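Local structure of uncharacterized protein (Bacteroides uniformis, 4Q5K) at residues L88-D93 against K145-L150; T115-I120 against G152-Y157. The protein probably cleaves the amide bond between N-acetylmuramic acid and its stem peptide in peptidoglycan fragments, and binds a disaccharide of N-acetylglucosamine and anhydro-N-acetylmuramic acid. All coordinates share one frame; numbering follows the deposited sequence.

Interaction 1: L88-D93 against K145-L150; sequences LHYIAD and KIEQSL. With 2YP ((2R)-2-[[(1R,2S,3R,4R,5R)-4-acetamido-2-[(2S,3R,4R,5S,6R)-3-acetamido-6-(hydroxymethyl)-4,5-bis(oxidanyl)oxan-2-yl]oxy-6,8-dioxabicyclo[3.2.1]octan-3-yl]oxy]propanoic acid), chain B.
Ile146 meets Asp93 through its CG2 methyl, which lies 3.8 Å from Asp93 OD2, the two side chains standing at about a right angle. The same OD2 has a charged partner in Arg77, a salt bridge that Ile146 also flanks by packing on Arg77. One residue on, Glu147 makes the polar bond of the contact: Tyr90 OH donates to Glu147 OE2 over 2.6 Å, reaching the anti side of the carboxylate and lying 32° out of its plane. The first torsion of Glu147 (chi1 -68°) sets CG beside the phenol ring, 3.6 Å from Tyr90 CE2, and the extended chain beyond it brings the carboxylate to the hydroxyl. Both polar ends are held twice, since Met123 N is hydrogen-bonded to Tyr90 OH and Ser124 OG to Glu147 OE1; these bonds fix the hydroxyl in place, while any restraint on turning of the ring comes from packing by Glu147 CG and Leu150 CD1. Leu150 completes the contact with both methyls, CD1 3.9 Å from Tyr90 CD2 and CD2 3.8 Å from Asp93 CB. Past the phenol lies the bound disaccharide: its acetamido methyl CAA is 4.0 Å from Tyr90 CD1, while its N2 donates to His89 O over 2.9 Å and its O3 pairs with His89 ND1 at 2.6 Å. The last turn of helix 137-150 thus packs against the N-terminal end of helix 91-100, where Tyr90 is the N-cap residue, and forms a second shell behind the N-acetylglucosamine site of this amidase-like protein.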
# COMPACT_ATOMS: atom_id res chain seq x y z
N LEU A 88 -2.29 10.33 -0.46
CA LEU A 88 -3.32 9.32 -0.22
C LEU A 88 -2.97 8.46 0.98
O LEU A 88 -2.63 7.29 0.89
CB LEU A 88 -3.52 8.48 -1.48
CG LEU A 88 -4.09 9.31 -2.65
CD1 LEU A 88 -3.74 8.68 -3.98
CD2 LEU A 88 -5.57 9.45 -2.47
N HIS A 89 -3.12 9.07 2.16
CA HIS A 89 -2.72 8.46 3.42
C HIS A 89 -3.41 7.16 3.74
O HIS A 89 -2.80 6.23 4.26
CB HIS A 89 -2.96 9.45 4.57
CG HIS A 89 -2.16 10.70 4.45
ND1 HIS A 89 -0.79 10.69 4.58
CD2 HIS A 89 -2.52 11.97 4.20
CE1 HIS A 89 -0.34 11.92 4.40
NE2 HIS A 89 -1.37 12.71 4.19
N TYR A 90 -4.72 7.11 3.50
CA TYR A 90 -5.48 5.90 3.78
C TYR A 90 -5.48 4.97 2.57
O TYR A 90 -5.75 5.39 1.45
CB TYR A 90 -6.90 6.25 4.15
CG TYR A 90 -7.02 6.88 5.51
CD1 TYR A 90 -6.80 6.14 6.66
CD2 TYR A 90 -7.39 8.21 5.64
CE1 TYR A 90 -6.95 6.70 7.92
CE2 TYR A 90 -7.54 8.77 6.90
CZ TYR A 90 -7.33 8.03 8.04
OH TYR A 90 -7.53 8.53 9.32
N ILE A 91 -5.20 3.69 2.79
CA ILE A 91 -5.06 2.75 1.68
C ILE A 91 -6.39 2.57 0.94
O ILE A 91 -6.38 2.44 -0.28
CB ILE A 91 -4.43 1.43 2.15
CG1 ILE A 91 -3.02 1.71 2.70
CG2 ILE A 91 -4.38 0.44 1.05
CD1 ILE A 91 -2.08 2.55 1.83
N ALA A 92 -7.55 2.67 1.61
CA ALA A 92 -8.81 2.61 0.84
C ALA A 92 -8.83 3.71 -0.21
O ALA A 92 -9.28 3.49 -1.33
CB ALA A 92 -10.02 2.78 1.76
N ASP A 93 -8.34 4.88 0.16
CA ASP A 93 -8.32 6.06 -0.73
C ASP A 93 -7.30 5.86 -1.86
O ASP A 93 -7.55 6.20 -3.01
CB ASP A 93 -8.00 7.30 0.12
CG ASP A 93 -8.51 8.60 -0.45
OD1 ASP A 93 -9.24 8.61 -1.47
OD2 ASP A 93 -8.16 9.62 0.17
N LYS A 145 -12.76 15.57 6.84
CA LYS A 145 -13.65 15.54 5.69
C LYS A 145 -13.34 14.36 4.77
O LYS A 145 -14.26 13.69 4.26
CB LYS A 145 -13.58 16.86 4.92
CG LYS A 145 -14.23 18.01 5.66
CD LYS A 145 -14.28 19.28 4.83
CE LYS A 145 -14.63 20.47 5.70
NZ LYS A 145 -14.70 21.74 4.92
N ILE A 146 -12.05 14.08 4.57
CA ILE A 146 -11.62 12.95 3.76
C ILE A 146 -12.07 11.63 4.42
O ILE A 146 -12.62 10.75 3.77
CB ILE A 146 -10.10 13.01 3.52
CG1 ILE A 146 -9.79 14.13 2.52
CG2 ILE A 146 -9.54 11.68 3.04
CD1 ILE A 146 -8.37 14.62 2.59
N GLU A 147 -11.85 11.51 5.73
CA GLU A 147 -12.28 10.34 6.49
C GLU A 147 -13.79 10.12 6.36
O GLU A 147 -14.23 9.00 6.17
CB GLU A 147 -11.92 10.50 7.96
CG GLU A 147 -10.40 10.46 8.20
CD GLU A 147 -9.96 10.91 9.59
OE1 GLU A 147 -10.79 11.48 10.33
OE2 GLU A 147 -8.77 10.72 9.91
N GLN A 148 -14.57 11.18 6.49
CA GLN A 148 -16.01 11.06 6.38
C GLN A 148 -16.43 10.58 5.00
O GLN A 148 -17.37 9.80 4.88
CB GLN A 148 -16.65 12.39 6.65
CG GLN A 148 -16.60 12.86 8.11
CD GLN A 148 -16.82 14.37 8.25
OE1 GLN A 148 -17.28 15.05 7.31
NE2 GLN A 148 -16.52 14.90 9.43
N SER A 149 -15.72 11.04 3.97
CA SER A 149 -15.98 10.63 2.59
C SER A 149 -15.70 9.17 2.37
O SER A 149 -16.38 8.53 1.56
CB SER A 149 -15.18 11.48 1.57
OG SER A 149 -13.82 11.04 1.36
N LEU A 150 -14.70 8.64 3.06
CA LEU A 150 -14.31 7.24 2.90
C LEU A 150 -15.18 6.29 3.71
O LEU A 150 -15.47 5.18 3.28
CB LEU A 150 -12.85 7.05 3.33
CG LEU A 150 -11.78 7.72 2.47
CD1 LEU A 150 -10.43 7.78 3.16
CD2 LEU A 150 -11.63 7.01 1.11
C1 2YP B . 1.01 5.24 5.78
O1 2YP B . 0.86 4.32 6.81
C2 2YP B . 0.47 6.56 6.29
C3 2YP B . 0.76 7.69 5.30
O3 2YP B . 0.52 8.93 5.95
C4 2YP B . 2.21 7.67 4.82
OAC 2YP B . -0.84 6.07 8.77
CAB 2YP B . -1.51 6.18 7.73
CAA 2YP B . -2.99 5.98 7.72
N2 2YP B . -0.96 6.46 6.54
O4 2YP B . 2.34 8.54 3.71
C5 2YP B . 2.60 6.26 4.38
C6 2YP B . 4.06 6.14 3.97
O6 2YP B . 4.96 6.48 5.02
O5 2YP B . 2.38 5.35 5.47
CA4 2YP B . 0.99 2.93 6.48
CA3 2YP B . 1.14 2.25 7.84
OAH 2YP B . 1.96 1.09 7.70
CAI 2YP B . 3.23 1.23 8.38
CAJ 2YP B . 4.17 2.04 7.50
CAL 2YP B . 3.77 -0.15 8.76
OAM 2YP B . 4.99 -0.28 8.97
O 2YP B . 2.90 -1.07 8.83
CA5 2YP B . -0.23 2.42 5.71
OA5 2YP B . -1.41 2.58 6.53
CA6 2YP B . -0.22 0.92 5.46
OA6 2YP B . -0.89 0.39 6.62
CA1 2YP B . -1.27 1.51 7.42
CA2 2YP B . -0.20 1.84 8.46
NAD 2YP B . -0.70 2.87 9.37
CAE 2YP B . -1.05 2.64 10.62
OAG 2YP B . -0.97 1.52 11.11
CAF 2YP B . -1.55 3.82 11.40

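Interaction 2: T115-I120 against G152-Y157; sequences TERLSI and GKEVHY
Glu116 and Val155 form the hydrogen-bonded pair of a short antiparallel ribbon, each backbone satisfying the other: Glu116 N donates to Val155 O and Val155 N to Glu116 O, both over 2.9 Å. Beyond the strands Leu118 N gives a nearly straight bond (175°) to Lys153 O at 2.8 Å, and Gly152 N returns one to Leu118 O at 2.8 Å, tilted from the carbonyl plane. Gly152 has a positive phi at which a CB would jam against the preceding carbonyl oxygen.

Waters serve the face carrying Thr115, Arg117, Glu154 and His156. One lies 2.7 Å from Thr115 OG1 and donates to Glu154 OE2; another donates to Glu154 OE1 and accepts a weak bond from Arg117 NH1. The Arg117 guanidinium lies with its face over Gly152 O, 2.9 Å from CZ, so its N-H groups are badly angled for a hydrogen bond to that oxygen, and Glu154 OE1 is beyond salt-bridge range. On the same face Thr115 CG2 sits 3.7 Å from the centroid of the His156 ring, squarely over it in a CH-pi contact, while His156 ND1 is bonded to Ser112 O.

On the face of Glu116 and Val155, the Glu116 carboxylate lies 13° from the plane of the Tyr157 ring, with OE1 above the rim; a water donates to that OE1 and also bonds to Tyr157 OH. Leu118, its CG beside the backbone N (chi1 -61°), sends CD1 to within 3.9 Å of Val155 CG1, while CD2 packs on Val155 CG2. Replacing Leu118 by alanine would probably open a gap beside both Val155 methyls and remove one of the apolar neighbours of Ala92. The backbone thus pairs directly, water bridges carboxylates to hydroxyls and, weakly, to Arg117, and ladder and Leu118-Val155 packing join the strands without a salt bridge.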
# COMPACT_ATOMS: atom_id res chain seq x y z
N THR A 115 -17.51 -8.94 2.42
CA THR A 115 -17.34 -7.50 2.45
C THR A 115 -17.22 -7.01 3.89
O THR A 115 -17.61 -7.69 4.84
CB THR A 115 -18.53 -6.76 1.79
OG1 THR A 115 -19.74 -7.03 2.51
CG2 THR A 115 -18.73 -7.20 0.35
N GLU A 116 -16.63 -5.83 4.03
CA GLU A 116 -16.65 -5.11 5.29
C GLU A 116 -16.92 -3.64 5.01
O GLU A 116 -16.64 -3.13 3.90
CB GLU A 116 -15.36 -5.29 6.07
CG GLU A 116 -14.12 -4.74 5.42
CD GLU A 116 -12.91 -4.76 6.33
OE1 GLU A 116 -12.99 -5.33 7.44
OE2 GLU A 116 -11.88 -4.19 5.91
N ARG A 117 -17.51 -2.99 6.01
CA ARG A 117 -17.85 -1.59 5.92
C ARG A 117 -16.70 -0.76 6.52
O ARG A 117 -16.29 -0.98 7.67
CB ARG A 117 -19.14 -1.32 6.68
CG ARG A 117 -19.80 -0.03 6.29
CD ARG A 117 -21.15 0.10 6.98
NE ARG A 117 -21.76 1.41 6.80
CZ ARG A 117 -22.71 1.68 5.92
NH1 ARG A 117 -23.13 0.72 5.10
NH2 ARG A 117 -23.21 2.90 5.83
N LEU A 118 -16.19 0.18 5.74
CA LEU A 118 -15.09 1.02 6.20
C LEU A 118 -15.54 1.96 7.33
O LEU A 118 -16.65 2.51 7.30
CB LEU A 118 -14.54 1.84 5.04
CG LEU A 118 -13.96 1.07 3.86
CD1 LEU A 118 -13.62 2.03 2.72
CD2 LEU A 118 -12.73 0.30 4.25
N SER A 119 -14.67 2.08 8.32
CA SER A 119 -14.82 3.05 9.40
C SER A 119 -13.42 3.66 9.62
O SER A 119 -12.52 3.03 10.18
CB SER A 119 -15.40 2.37 10.64
OG SER A 119 -15.52 3.28 11.69
N ILE A 120 -13.26 4.89 9.13
CA ILE A 120 -11.95 5.49 9.02
C ILE A 120 -11.93 6.82 9.76
O ILE A 120 -12.70 7.71 9.46
CB ILE A 120 -11.55 5.64 7.52
CG1 ILE A 120 -11.30 4.24 6.90
CG2 ILE A 120 -10.32 6.52 7.38
CD1 ILE A 120 -10.98 4.26 5.41
N GLY A 152 -18.12 4.36 5.74
CA GLY A 152 -19.48 3.91 5.49
C GLY A 152 -19.62 3.08 4.22
O GLY A 152 -20.66 2.48 4.01
N LYS A 153 -18.62 3.10 3.35
CA LYS A 153 -18.69 2.30 2.15
C LYS A 153 -18.24 0.89 2.42
O LYS A 153 -17.35 0.65 3.23
CB LYS A 153 -17.84 2.93 1.04
CG LYS A 153 -18.41 4.25 0.55
CD LYS A 153 -17.84 4.64 -0.78
CE LYS A 153 -18.37 6.01 -1.22
NZ LYS A 153 -17.98 7.09 -0.28
N GLU A 154 -18.84 -0.04 1.70
CA GLU A 154 -18.45 -1.42 1.75
C GLU A 154 -17.40 -1.73 0.70
O GLU A 154 -17.48 -1.26 -0.45
CB GLU A 154 -19.70 -2.32 1.62
CG GLU A 154 -20.57 -2.20 2.90
CD GLU A 154 -21.93 -2.80 2.80
OE1 GLU A 154 -22.79 -2.21 2.11
OE2 GLU A 154 -22.15 -3.84 3.46
N VAL A 155 -16.44 -2.56 1.08
CA VAL A 155 -15.44 -3.07 0.18
C VAL A 155 -15.37 -4.57 0.32
O VAL A 155 -15.70 -5.12 1.37
CB VAL A 155 -14.03 -2.44 0.43
CG1 VAL A 155 -14.07 -0.95 0.21
CG2 VAL A 155 -13.52 -2.77 1.80
N HIS A 156 -14.94 -5.25 -0.74
CA HIS A 156 -14.72 -6.69 -0.68
C HIS A 156 -13.36 -7.00 -0.09
O HIS A 156 -12.38 -6.27 -0.31
CB HIS A 156 -14.83 -7.30 -2.08
CG HIS A 156 -16.21 -7.21 -2.64
ND1 HIS A 156 -17.05 -8.30 -2.74
CD2 HIS A 156 -16.91 -6.15 -3.10
CE1 HIS A 156 -18.22 -7.90 -3.20
NE2 HIS A 156 -18.16 -6.61 -3.44
N TYR A 157 -13.28 -8.08 0.66
CA TYR A 157 -12.01 -8.53 1.23
C TYR A 157 -12.05 -10.03 1.43
O TYR A 157 -13.12 -10.65 1.34
CB TYR A 157 -11.69 -7.79 2.54
CG TYR A 157 -12.32 -8.34 3.77
CD1 TYR A 157 -13.69 -8.52 3.89
CD2 TYR A 157 -11.54 -8.71 4.85
CE1 TYR A 157 -14.25 -9.05 5.06
CE2 TYR A 157 -12.09 -9.25 6.02
CZ TYR A 157 -13.45 -9.42 6.11
OH TYR A 157 -14.03 -9.97 7.23
O HOH W 1 -20.08 -5.20 4.51
O HOH W 2 -14.42 -7.11 8.84
O HOH W 3 -23.50 0.36 2.53

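How the interactions relate
Interaction 1 is the buried contact, helix end against helix end beside the bound sugar; interaction 2 is a two-stranded ribbon at the surface. They are joined directly by chain, since helix 137-150 runs through a short turn into strand 154-156, and by packing: Ile120 CG2 lies 3.4 Å from Tyr90 CE1, while Leu118 CD1 touches Ala92 and the carbonyl end of Leu150. The chemistry follows the setting. In the interior a phenol-carboxylate bond and leucine and isoleucine methyls do the work, with few polar atoms, held by protein partners or, at His89, by the sugar; at the surface, backbone bonds dominate and water bridges carboxylates to hydroxyls and, weakly, to Arg117.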